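Local coordinates for protein with a SET domain within carboxy region (Cryptosporidium parvum, PDB 4LDG) that probably acts as a histone H4K20 methyltransferase through the SET domain in its carboxy-terminal part, at residues K233-E238 with R242-S247; L133-S138 with E166-L171; E183-S188 with C205-E210; G191-Y196 with P217-N222. All blocks are in the same frame, centred on the assembly; numbering follows the deposited sequence.

Overall arrangement
From the N terminus, the chain first closes on itself at contact 2, where the end of helix 121-134 meets the turn between strands 163-166 and 170-172. Contacts 3 and 4 then cross, their segments alternating along the chain: contact 3 ties helix 175-187 to the end of strand 202-207, and contact 4 ties the residue just ahead of strand 194-199 to the loop before strand 222-223. Both reach the sheet of strands 170-172, 202-207 and 194-199, which contact 2 also borders. Contact 1 follows in series as the tight hairpin of strands 230-237 and 240-247 in the other three-stranded sheet. Leu243 of contact 1 packs on Ile206 and Tyr195, joining the two sheets.

Contact 1: K233-E238 with R242-S247; sequences KVLMIE and RLFFVS
The beta hairpin of strands 230-237 and 240-247 in the SET domain pairs Lys233 with Phe244, Val234 with Leu243 and Leu235 with Arg242. The first and last are antiparallel hydrogen-bonded pairs, the middle one non-hydrogen-bonded, and the two segments run at 148° to each other. Four backbone bonds join them, among them Lys233 N to Phe244 O (2.9 Å) and Arg242 N to Leu235 O (2.8 Å). Between these pairs, Val234 CA brings its hydrogen to Arg242 O at 3.3 Å. Phe244 takes the cramped rotamer with CG between its backbone N and carbonyl carbon (chi1 63°), which lays the ring back across the neighbouring strand. Lys233 CB sits over one face of that ring, 4.0 Å from its centroid, a CH-pi contact, while Leu235 CG reaches Phe244 CE2 obliquely at 3.8 Å. Farther out, the lysine chain crosses Val246 at about a right angle, CE meeting CG2. Val234 CG2 and Leu243 CD1 touch at 3.7 Å on the opposite face of the sheet. Arg242 folds at chi2 and chi3, both -67°, so its guanidinium turns back beside the hairpin: CG lies against Ile237 CD1, and NH1 gives a hydrogen bond (2.8 Å) to a water in its plane that in turn donates to Ile237 O. Arg242 NE forms a salt bridge with Glu166 on strand 163-166, which borders the other side of strand 240-247. Helix 121-134 packs on the Leu235, Arg242 and Phe244 face through Lys129, Ile132 and Tyr128; strand 194-199 meets Val234 and Leu243.

Contact 2: L133-S138 with E166-L171; sequences LNEIHS and EYKGNL
Glu135 and Lys168 carry this contact by charge, through a single salt bridge at the surface. Lys168 NZ donates to Glu135 OE1 over 2.8 Å and takes that oxygen's syn lone pair, on the side of its partner OE2. The fit is one-sided rather than forked, for OE2 stays 3.9 Å from Lys168 NZ. The lysine is extended beyond CG and spans the gap almost at full length, whereas the glutamate is bent at chi2 (-80°), which swings its carboxylate round to meet the ammonium group; the two chains pass each other at a slant. At longer range, Glu166 OE1 lies 5.4 Å from Glu135 OE1, two like charges whose repulsion the nearby ammonium group of Lys168 would probably ease, although Glu166 already has Arg242 as its salt-bridge partner. The ring of His137 is near too, its ND1 5.7 Å from Lys168 NZ, too far to bond. Backbone and apolar contacts between the two segments are absent, so the 79 Å² they bury together comes mostly from Glu135 and Lys168. Beyond the salt bridge, Ser138 joins segment 133-138 to strand 163-166, its OG bonding to Phe163 O and its backbone pairing with Val164. Tyr167 pairs by its backbone with Leu243 and packs its ring near that of Tyr195. Glu135 owes its place to the helix end, where its positive phi (63°) and two bonds back into the last turn of helix 121-134 make a Schellman motif. The salt bridge thus links a Schellman-terminated helix to the turn leading into strand 170-172 of the SET domain.

Contact 3: E183-S188 with C205-E210; sequences EKYALS and CIDATE
Tyr185, on the last turns of helix 175-187, sends its side chain from CB toward Asp207 and Thr209 at the end of strand 202-207. CG stands anti to the carbonyl carbon, chi1 -62°, and this aims the ring away from the helix. Along one side of the ring, CD1 and CE1 run under the Thr209 methyl, CE1 meeting CG2 at 3.7 Å; that methyl lies over the face, 15° off the ring normal, in a CH-pi contact. Along the other edge of the ring, still beneath the same threonine, CE2 comes to 3.4 Å from Thr209 OG1, and CZ has Thr209 CB at 3.6 Å. At the tip, OH donates to Asp207 OD2 in a 2.6 Å hydrogen bond. The acceptor lies in the plane of the ring and offers its syn lone pair, with the carboxylate turned 66° from the ring. Glu210 OE2 also lies near the edge, 3.6 Å from Tyr185 OH, without bonding to it; its carboxylate is held by Arg190. The other oxygen of Asp207, OD1, turns back to its own segment: it takes Thr209 OG1 at 2.7 Å on its syn lone pair, and Thr209 N at 2.9 Å from above the carboxylate plane, the second bond closing an Asx turn. Thr209 OG1 in turn accepts from the backbone N of Tyr193. Helix and strand end are therefore joined through a buried carboxylate that receives three hydrogen bonds, two fixing its rotation from the turn and one from the phenol. Such a set of donors would probably favour the ionised form of Asp207.

Contact 4: G191-Y196 with P217-N222; sequences GCYMYY and PGRLIN
The backbone of the 217-222 segment makes a short 3-10 turn through Arg219, held by Leu220 N to Pro217 O at 3.1 Å, and passes Tyr193, just ahead of strand 194-199, with 6.5 Å between the CA atoms of Tyr193 and Arg219. Tyr193 lays its ring against this turn. Its CD1 comes within 3.0 Å of Arg219 O, a close approach that is not a hydrogen bond. A chi1 of 69° points the Arg219 chain up from the turn, and it then runs extended from CG to NE, which carries the guanidinium over the ring. NH1 stands 3.4 Å above the ring plane, offset toward the rim, and lies 3.4 Å from Tyr193 CD2. The guanidinium carbon CZ is 4.7 Å from the ring centroid and 10° off the normal, a cation-pi contact, but the two flat groups are inclined by 64°, so the guanidinium leans in with an edge instead of stacking flat. This turn leads into the conserved Asn-His motif of SET domains, which starts at Asn222; in relatives it helps to form the cofactor site, and probably does so here. Asn222 ND2 bonds to Glu256 and to the carbonyl of Arg150, and Ile221 O to Tyr261. Leu220 CD2 sits over the centre of the guanidinium, on the side facing Tyr193, and also reaches the tyrosine, at 4.1 Å from Tyr193 CE1. Leu220 and Ile221 pack on Val152 of strand 151-154, while Tyr193 pairs by its backbone with Ala208.

Contact 1: K233-E238 with R242-S247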
# COMPACT_ATOMS: atom_id res chain seq x y z
N LYS A 233 3.61 -4.79 -7.29
CA LYS A 233 2.89 -5.05 -8.51
C LYS A 233 2.53 -3.69 -9.08
O LYS A 233 2.58 -2.69 -8.38
CB LYS A 233 1.65 -5.89 -8.24
CG LYS A 233 2.00 -7.34 -8.07
CD LYS A 233 0.79 -8.21 -7.84
CE LYS A 233 1.16 -9.70 -7.67
NZ LYS A 233 2.31 -10.17 -8.50
N VAL A 234 2.22 -3.66 -10.37
CA VAL A 234 1.81 -2.43 -11.03
C VAL A 234 0.53 -2.70 -11.80
O VAL A 234 0.39 -3.75 -12.40
CB VAL A 234 2.89 -1.87 -11.99
CG1 VAL A 234 2.34 -0.69 -12.79
CG2 VAL A 234 4.11 -1.40 -11.23
N LEU A 235 -0.41 -1.76 -11.74
CA LEU A 235 -1.54 -1.70 -12.64
C LEU A 235 -1.47 -0.42 -13.41
O LEU A 235 -1.30 0.66 -12.82
CB LEU A 235 -2.87 -1.71 -11.88
CG LEU A 235 -3.32 -3.00 -11.18
CD1 LEU A 235 -4.75 -2.84 -10.68
CD2 LEU A 235 -3.22 -4.23 -12.08
N MET A 236 -1.64 -0.53 -14.72
CA MET A 236 -1.82 0.64 -15.56
C MET A 236 -3.28 1.01 -15.49
O MET A 236 -4.11 0.21 -15.86
CB MET A 236 -1.42 0.35 -17.01
CG MET A 236 0.01 -0.14 -17.15
SD MET A 236 1.27 1.03 -16.55
CE MET A 236 1.07 2.33 -17.76
N ILE A 237 -3.58 2.20 -14.97
CA ILE A 237 -4.93 2.69 -14.82
C ILE A 237 -4.96 4.06 -15.42
O ILE A 237 -4.18 4.92 -15.02
CB ILE A 237 -5.35 2.77 -13.35
CG1 ILE A 237 -5.52 1.37 -12.81
CG2 ILE A 237 -6.65 3.56 -13.22
CD1 ILE A 237 -5.65 1.30 -11.31
N GLU A 238 -5.82 4.27 -16.41
CA GLU A 238 -5.95 5.57 -17.06
C GLU A 238 -4.58 6.13 -17.49
O GLU A 238 -4.27 7.30 -17.29
CB GLU A 238 -6.74 6.53 -16.14
CG GLU A 238 -8.22 6.14 -16.01
CD GLU A 238 -8.99 6.98 -14.99
OE1 GLU A 238 -9.06 6.58 -13.79
OE2 GLU A 238 -9.56 8.02 -15.40
N ARG A 242 0.31 2.54 -11.44
CA ARG A 242 0.06 2.62 -10.00
C ARG A 242 0.78 1.46 -9.35
O ARG A 242 0.46 0.27 -9.63
CB ARG A 242 -1.44 2.52 -9.71
CG ARG A 242 -2.29 3.45 -10.57
CD ARG A 242 -2.03 4.91 -10.25
NE ARG A 242 -2.51 5.19 -8.90
CZ ARG A 242 -3.72 5.66 -8.60
NH1 ARG A 242 -4.63 5.92 -9.55
NH2 ARG A 242 -4.04 5.84 -7.33
N LEU A 243 1.71 1.80 -8.46
CA LEU A 243 2.60 0.82 -7.85
C LEU A 243 2.09 0.54 -6.45
O LEU A 243 1.82 1.48 -5.67
CB LEU A 243 4.03 1.37 -7.82
CG LEU A 243 5.19 0.60 -7.15
CD1 LEU A 243 5.51 -0.68 -7.93
CD2 LEU A 243 6.41 1.49 -7.06
N PHE A 244 1.99 -0.76 -6.11
CA PHE A 244 1.44 -1.17 -4.83
C PHE A 244 2.06 -2.44 -4.31
O PHE A 244 2.67 -3.25 -5.06
CB PHE A 244 -0.11 -1.33 -4.88
CG PHE A 244 -0.62 -2.41 -5.83
CD1 PHE A 244 -1.03 -3.64 -5.36
CD2 PHE A 244 -0.68 -2.18 -7.19
CE1 PHE A 244 -1.49 -4.62 -6.23
CE2 PHE A 244 -1.13 -3.15 -8.07
CZ PHE A 244 -1.54 -4.37 -7.60
N PHE A 245 1.89 -2.61 -2.99
CA PHE A 245 2.40 -3.77 -2.28
C PHE A 245 1.30 -4.79 -2.08
O PHE A 245 0.15 -4.43 -1.81
CB PHE A 245 2.90 -3.34 -0.93
CG PHE A 245 4.14 -2.51 -0.98
CD1 PHE A 245 5.33 -3.05 -1.41
CD2 PHE A 245 4.13 -1.19 -0.54
CE1 PHE A 245 6.48 -2.31 -1.40
CE2 PHE A 245 5.28 -0.44 -0.54
CZ PHE A 245 6.45 -1.00 -0.97
N VAL A 246 1.64 -6.07 -2.23
CA VAL A 246 0.77 -7.15 -1.78
C VAL A 246 1.58 -8.07 -0.90
O VAL A 246 2.79 -8.14 -1.03
CB VAL A 246 0.16 -7.93 -2.95
CG1 VAL A 246 -0.67 -7.01 -3.83
CG2 VAL A 246 1.21 -8.60 -3.79
N SER A 247 0.91 -8.76 0.01
CA SER A 247 1.59 -9.63 0.95
C SER A 247 2.02 -10.93 0.28
O SER A 247 1.32 -11.45 -0.57
CB SER A 247 0.66 -9.96 2.11
OG SER A 247 -0.53 -10.56 1.63
O HOH W 1 -4.50 6.18 -12.34

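Contact 2: L133-S138 with E166-L171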
# COMPACT_ATOMS: atom_id res chain seq x y z
N LEU A 133 -8.34 2.47 -6.52
CA LEU A 133 -9.15 3.63 -6.90
C LEU A 133 -10.12 4.09 -5.82
O LEU A 133 -10.48 5.25 -5.78
CB LEU A 133 -9.89 3.36 -8.20
CG LEU A 133 -9.00 3.32 -9.44
CD1 LEU A 133 -9.73 2.75 -10.62
CD2 LEU A 133 -8.47 4.70 -9.78
N ASN A 134 -10.55 3.19 -4.93
CA ASN A 134 -11.44 3.57 -3.83
C ASN A 134 -10.72 3.67 -2.49
O ASN A 134 -11.36 3.72 -1.46
CB ASN A 134 -12.60 2.56 -3.74
CG ASN A 134 -13.45 2.57 -4.98
OD1 ASN A 134 -14.10 3.57 -5.27
ND2 ASN A 134 -13.42 1.49 -5.74
N GLU A 135 -9.39 3.65 -2.51
CA GLU A 135 -8.56 3.89 -1.32
C GLU A 135 -8.75 2.84 -0.24
O GLU A 135 -8.83 3.17 0.93
CB GLU A 135 -8.79 5.29 -0.74
CG GLU A 135 -8.57 6.44 -1.70
CD GLU A 135 -7.11 6.82 -1.90
OE1 GLU A 135 -6.21 6.18 -1.30
OE2 GLU A 135 -6.86 7.77 -2.68
N ILE A 136 -8.83 1.59 -0.63
CA ILE A 136 -8.87 0.50 0.32
C ILE A 136 -7.43 0.09 0.60
O ILE A 136 -6.64 -0.00 -0.34
CB ILE A 136 -9.58 -0.75 -0.24
CG1 ILE A 136 -10.89 -0.41 -0.93
CG2 ILE A 136 -9.81 -1.78 0.87
CD1 ILE A 136 -11.98 -0.02 0.01
N HIS A 137 -7.09 -0.15 1.86
CA HIS A 137 -5.74 -0.66 2.21
C HIS A 137 -5.78 -1.57 3.41
O HIS A 137 -6.77 -1.61 4.14
CB HIS A 137 -4.74 0.48 2.46
CG HIS A 137 -5.31 1.63 3.22
ND1 HIS A 137 -5.61 2.84 2.63
CD2 HIS A 137 -5.68 1.74 4.52
CE1 HIS A 137 -6.14 3.65 3.53
NE2 HIS A 137 -6.19 3.00 4.68
N SER A 138 -4.71 -2.33 3.60
CA SER A 138 -4.58 -3.12 4.82
C SER A 138 -4.44 -2.14 5.96
O SER A 138 -4.08 -0.98 5.75
CB SER A 138 -3.36 -4.04 4.74
OG SER A 138 -3.63 -5.13 3.85
N GLU A 166 -0.63 1.37 -1.42
CA GLU A 166 -0.09 1.87 -2.68
C GLU A 166 1.20 2.57 -2.33
O GLU A 166 1.29 3.19 -1.29
CB GLU A 166 -1.06 2.82 -3.38
CG GLU A 166 -0.52 3.34 -4.71
CD GLU A 166 -1.43 4.31 -5.43
OE1 GLU A 166 -2.59 4.52 -4.99
OE2 GLU A 166 -0.99 4.85 -6.47
N TYR A 167 2.21 2.46 -3.20
CA TYR A 167 3.40 3.28 -3.06
C TYR A 167 3.10 4.62 -3.74
O TYR A 167 3.26 4.77 -4.94
CB TYR A 167 4.61 2.61 -3.69
CG TYR A 167 5.93 3.20 -3.24
CD1 TYR A 167 6.59 2.66 -2.15
CD2 TYR A 167 6.49 4.29 -3.88
CE1 TYR A 167 7.79 3.19 -1.71
CE2 TYR A 167 7.70 4.83 -3.44
CZ TYR A 167 8.34 4.26 -2.35
OH TYR A 167 9.54 4.73 -1.90
N LYS A 168 2.64 5.58 -2.96
CA LYS A 168 2.27 6.90 -3.46
C LYS A 168 3.40 7.91 -3.48
O LYS A 168 4.27 7.88 -2.62
CB LYS A 168 1.16 7.46 -2.58
CG LYS A 168 -0.15 6.73 -2.74
CD LYS A 168 -1.16 7.14 -1.70
CE LYS A 168 -2.53 6.77 -2.19
NZ LYS A 168 -3.49 6.68 -1.06
N GLY A 169 3.34 8.84 -4.42
CA GLY A 169 4.37 9.89 -4.50
C GLY A 169 4.08 10.67 -5.75
O GLY A 169 3.03 10.48 -6.31
N ASN A 170 5.01 11.52 -6.18
CA ASN A 170 4.94 12.16 -7.50
C ASN A 170 5.57 11.26 -8.54
O ASN A 170 6.74 10.87 -8.43
CB ASN A 170 5.67 13.51 -7.52
CG ASN A 170 5.16 14.47 -6.47
OD1 ASN A 170 3.95 14.57 -6.24
ND2 ASN A 170 6.08 15.19 -5.82
N LEU A 171 4.81 10.97 -9.59
CA LEU A 171 5.25 10.08 -10.63
C LEU A 171 6.09 10.89 -11.58
O LEU A 171 5.66 11.95 -12.01
CB LEU A 171 4.06 9.48 -11.36
CG LEU A 171 4.44 8.57 -12.53
CD1 LEU A 171 5.08 7.28 -12.04
CD2 LEU A 171 3.24 8.29 -13.43

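Contact 3: E183-S188 with C205-E210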
# COMPACT_ATOMS: atom_id res chain seq x y z
N GLU A 183 20.13 14.21 -7.11
CA GLU A 183 21.28 15.04 -6.76
C GLU A 183 20.95 16.17 -5.79
O GLU A 183 21.75 16.45 -4.90
CB GLU A 183 21.97 15.59 -8.02
CG GLU A 183 22.81 14.53 -8.74
CD GLU A 183 23.26 14.93 -10.14
OE1 GLU A 183 22.73 14.34 -11.11
OE2 GLU A 183 24.15 15.81 -10.27
N LYS A 184 19.79 16.80 -5.93
CA LYS A 184 19.39 17.88 -5.04
C LYS A 184 19.16 17.38 -3.61
O LYS A 184 19.62 17.99 -2.65
CB LYS A 184 18.14 18.62 -5.59
CG LYS A 184 17.45 19.56 -4.61
CD LYS A 184 16.40 20.46 -5.28
CE LYS A 184 15.10 19.73 -5.59
NZ LYS A 184 14.03 19.92 -4.56
N TYR A 185 18.45 16.27 -3.47
CA TYR A 185 18.27 15.69 -2.14
C TYR A 185 19.62 15.35 -1.50
O TYR A 185 19.84 15.67 -0.35
CB TYR A 185 17.35 14.47 -2.16
CG TYR A 185 15.93 14.73 -2.64
CD1 TYR A 185 15.20 15.82 -2.18
CD2 TYR A 185 15.31 13.87 -3.54
CE1 TYR A 185 13.92 16.07 -2.63
CE2 TYR A 185 14.02 14.10 -3.96
CZ TYR A 185 13.33 15.20 -3.51
OH TYR A 185 12.05 15.42 -3.96
N ALA A 186 20.53 14.74 -2.25
CA ALA A 186 21.83 14.38 -1.68
C ALA A 186 22.59 15.63 -1.24
O ALA A 186 23.12 15.66 -0.14
CB ALA A 186 22.66 13.56 -2.65
N LEU A 187 22.59 16.67 -2.08
CA LEU A 187 23.32 17.91 -1.79
C LEU A 187 22.77 18.66 -0.56
O LEU A 187 23.52 19.31 0.16
CB LEU A 187 23.33 18.81 -3.04
CG LEU A 187 24.04 20.17 -2.98
CD1 LEU A 187 25.52 20.02 -2.62
CD2 LEU A 187 23.89 20.94 -4.28
N SER A 188 21.47 18.55 -0.32
CA SER A 188 20.79 19.18 0.82
C SER A 188 20.82 18.33 2.09
O SER A 188 20.26 18.70 3.12
CB SER A 188 19.32 19.38 0.44
OG SER A 188 19.22 19.83 -0.90
N CYS A 205 9.82 6.77 -12.22
CA CYS A 205 10.27 6.93 -10.88
C CYS A 205 9.14 7.52 -10.05
O CYS A 205 8.50 8.47 -10.48
CB CYS A 205 11.49 7.84 -10.82
SG CYS A 205 12.13 8.00 -9.13
N ILE A 206 8.88 6.96 -8.87
CA ILE A 206 7.98 7.58 -7.94
C ILE A 206 8.79 8.22 -6.83
O ILE A 206 9.49 7.53 -6.08
CB ILE A 206 6.95 6.61 -7.36
CG1 ILE A 206 5.94 6.22 -8.45
CG2 ILE A 206 6.17 7.27 -6.23
CD1 ILE A 206 5.24 4.90 -8.20
N ASP A 207 8.69 9.55 -6.76
CA ASP A 207 9.36 10.32 -5.72
C ASP A 207 8.40 10.58 -4.57
O ASP A 207 7.55 11.44 -4.68
CB ASP A 207 9.87 11.67 -6.27
CG ASP A 207 10.66 12.44 -5.23
OD1 ASP A 207 10.88 11.85 -4.15
OD2 ASP A 207 11.03 13.62 -5.46
N ALA A 208 8.58 9.87 -3.45
CA ALA A 208 7.79 10.09 -2.23
C ALA A 208 8.57 10.85 -1.12
O ALA A 208 8.23 10.77 0.06
CB ALA A 208 7.30 8.74 -1.70
N THR A 209 9.59 11.62 -1.52
CA THR A 209 10.46 12.32 -0.55
C THR A 209 9.71 13.39 0.24
O THR A 209 9.82 13.41 1.46
CB THR A 209 11.68 12.95 -1.24
OG1 THR A 209 12.41 11.93 -1.91
CG2 THR A 209 12.58 13.65 -0.23
N GLU A 210 8.92 14.24 -0.41
CA GLU A 210 8.18 15.25 0.33
C GLU A 210 7.31 14.56 1.39
O GLU A 210 6.73 13.49 1.16
CB GLU A 210 7.34 16.15 -0.60
CG GLU A 210 8.08 16.81 -1.77
CD GLU A 210 9.39 17.51 -1.41
OE1 GLU A 210 9.75 17.57 -0.21
OE2 GLU A 210 10.07 18.00 -2.34

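Contact 4: G191-Y196 with P217-N222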
# COMPACT_ATOMS: atom_id res chain seq x y z
N GLY A 191 17.10 12.92 3.15
CA GLY A 191 16.84 11.57 2.68
C GLY A 191 16.18 11.62 1.32
O GLY A 191 15.95 12.68 0.74
N CYS A 192 15.85 10.46 0.79
CA CYS A 192 15.32 10.39 -0.53
C CYS A 192 14.56 9.09 -0.65
O CYS A 192 15.14 8.00 -0.55
CB CYS A 192 16.49 10.51 -1.49
SG CYS A 192 16.18 9.94 -3.14
N TYR A 193 13.25 9.20 -0.82
CA TYR A 193 12.38 8.04 -0.91
C TYR A 193 11.91 7.96 -2.35
O TYR A 193 10.79 8.35 -2.66
CB TYR A 193 11.17 8.19 0.03
CG TYR A 193 11.46 8.21 1.53
CD1 TYR A 193 11.24 7.08 2.30
CD2 TYR A 193 11.88 9.36 2.18
CE1 TYR A 193 11.46 7.08 3.67
CE2 TYR A 193 12.11 9.37 3.55
CZ TYR A 193 11.89 8.23 4.29
OH TYR A 193 12.11 8.23 5.65
N MET A 194 12.77 7.48 -3.22
CA MET A 194 12.46 7.40 -4.63
C MET A 194 12.47 5.96 -5.05
O MET A 194 13.31 5.17 -4.59
CB MET A 194 13.44 8.21 -5.48
CG MET A 194 13.46 9.69 -5.15
SD MET A 194 14.55 10.71 -6.18
CE MET A 194 13.79 10.62 -7.78
N TYR A 195 11.55 5.62 -5.93
CA TYR A 195 11.42 4.26 -6.40
C TYR A 195 11.41 4.24 -7.93
O TYR A 195 10.39 4.56 -8.57
CB TYR A 195 10.16 3.63 -5.82
CG TYR A 195 10.12 2.16 -5.99
CD1 TYR A 195 10.36 1.33 -4.92
CD2 TYR A 195 9.92 1.58 -7.22
CE1 TYR A 195 10.36 -0.04 -5.07
CE2 TYR A 195 9.91 0.21 -7.38
CZ TYR A 195 10.15 -0.59 -6.31
OH TYR A 195 10.15 -1.97 -6.44
N TYR A 196 12.55 3.85 -8.49
CA TYR A 196 12.69 3.58 -9.94
C TYR A 196 12.18 2.18 -10.25
O TYR A 196 12.55 1.23 -9.55
CB TYR A 196 14.16 3.66 -10.40
CG TYR A 196 14.79 5.05 -10.31
CD1 TYR A 196 14.58 6.01 -11.31
CD2 TYR A 196 15.57 5.42 -9.23
CE1 TYR A 196 15.13 7.28 -11.23
CE2 TYR A 196 16.14 6.69 -9.16
CZ TYR A 196 15.92 7.62 -10.17
OH TYR A 196 16.48 8.89 -10.10
N PRO A 217 1.93 5.51 4.44
CA PRO A 217 3.10 4.98 5.10
C PRO A 217 3.90 4.01 4.25
O PRO A 217 4.86 3.44 4.75
CB PRO A 217 2.51 4.25 6.30
CG PRO A 217 1.20 3.76 5.80
CD PRO A 217 0.70 4.84 4.88
N GLY A 218 3.49 3.82 3.00
CA GLY A 218 4.14 2.90 2.08
C GLY A 218 5.63 3.19 1.95
O GLY A 218 6.45 2.27 2.00
N ARG A 219 5.95 4.46 1.81
CA ARG A 219 7.32 4.92 1.60
C ARG A 219 8.27 4.65 2.78
O ARG A 219 9.48 4.72 2.60
CB ARG A 219 7.33 6.42 1.31
CG ARG A 219 6.94 7.29 2.50
CD ARG A 219 6.41 8.65 2.06
NE ARG A 219 6.45 9.57 3.18
CZ ARG A 219 7.51 10.30 3.55
NH1 ARG A 219 8.65 10.27 2.85
NH2 ARG A 219 7.43 11.08 4.61
N LEU A 220 7.71 4.38 3.96
CA LEU A 220 8.48 4.17 5.18
C LEU A 220 8.86 2.72 5.45
O LEU A 220 9.53 2.42 6.41
CB LEU A 220 7.68 4.66 6.38
CG LEU A 220 7.14 6.08 6.33
CD1 LEU A 220 6.32 6.35 7.58
CD2 LEU A 220 8.29 7.07 6.24
N ILE A 221 8.41 1.81 4.62
CA ILE A 221 8.68 0.41 4.84
C ILE A 221 10.18 0.11 4.76
O ILE A 221 10.86 0.44 3.77
CB ILE A 221 7.83 -0.44 3.89
CG1 ILE A 221 6.35 -0.32 4.30
CG2 ILE A 221 8.25 -1.88 3.94
CD1 ILE A 221 5.37 -0.72 3.25
N ASN A 222 10.69 -0.53 5.80
CA ASN A 222 12.10 -0.92 5.82
C ASN A 222 12.45 -2.05 4.88
O ASN A 222 11.58 -2.77 4.35
CB ASN A 222 12.54 -1.28 7.24
CG ASN A 222 12.50 -0.08 8.16
OD1 ASN A 222 12.92 1.01 7.80
ND2 ASN A 222 11.94 -0.27 9.32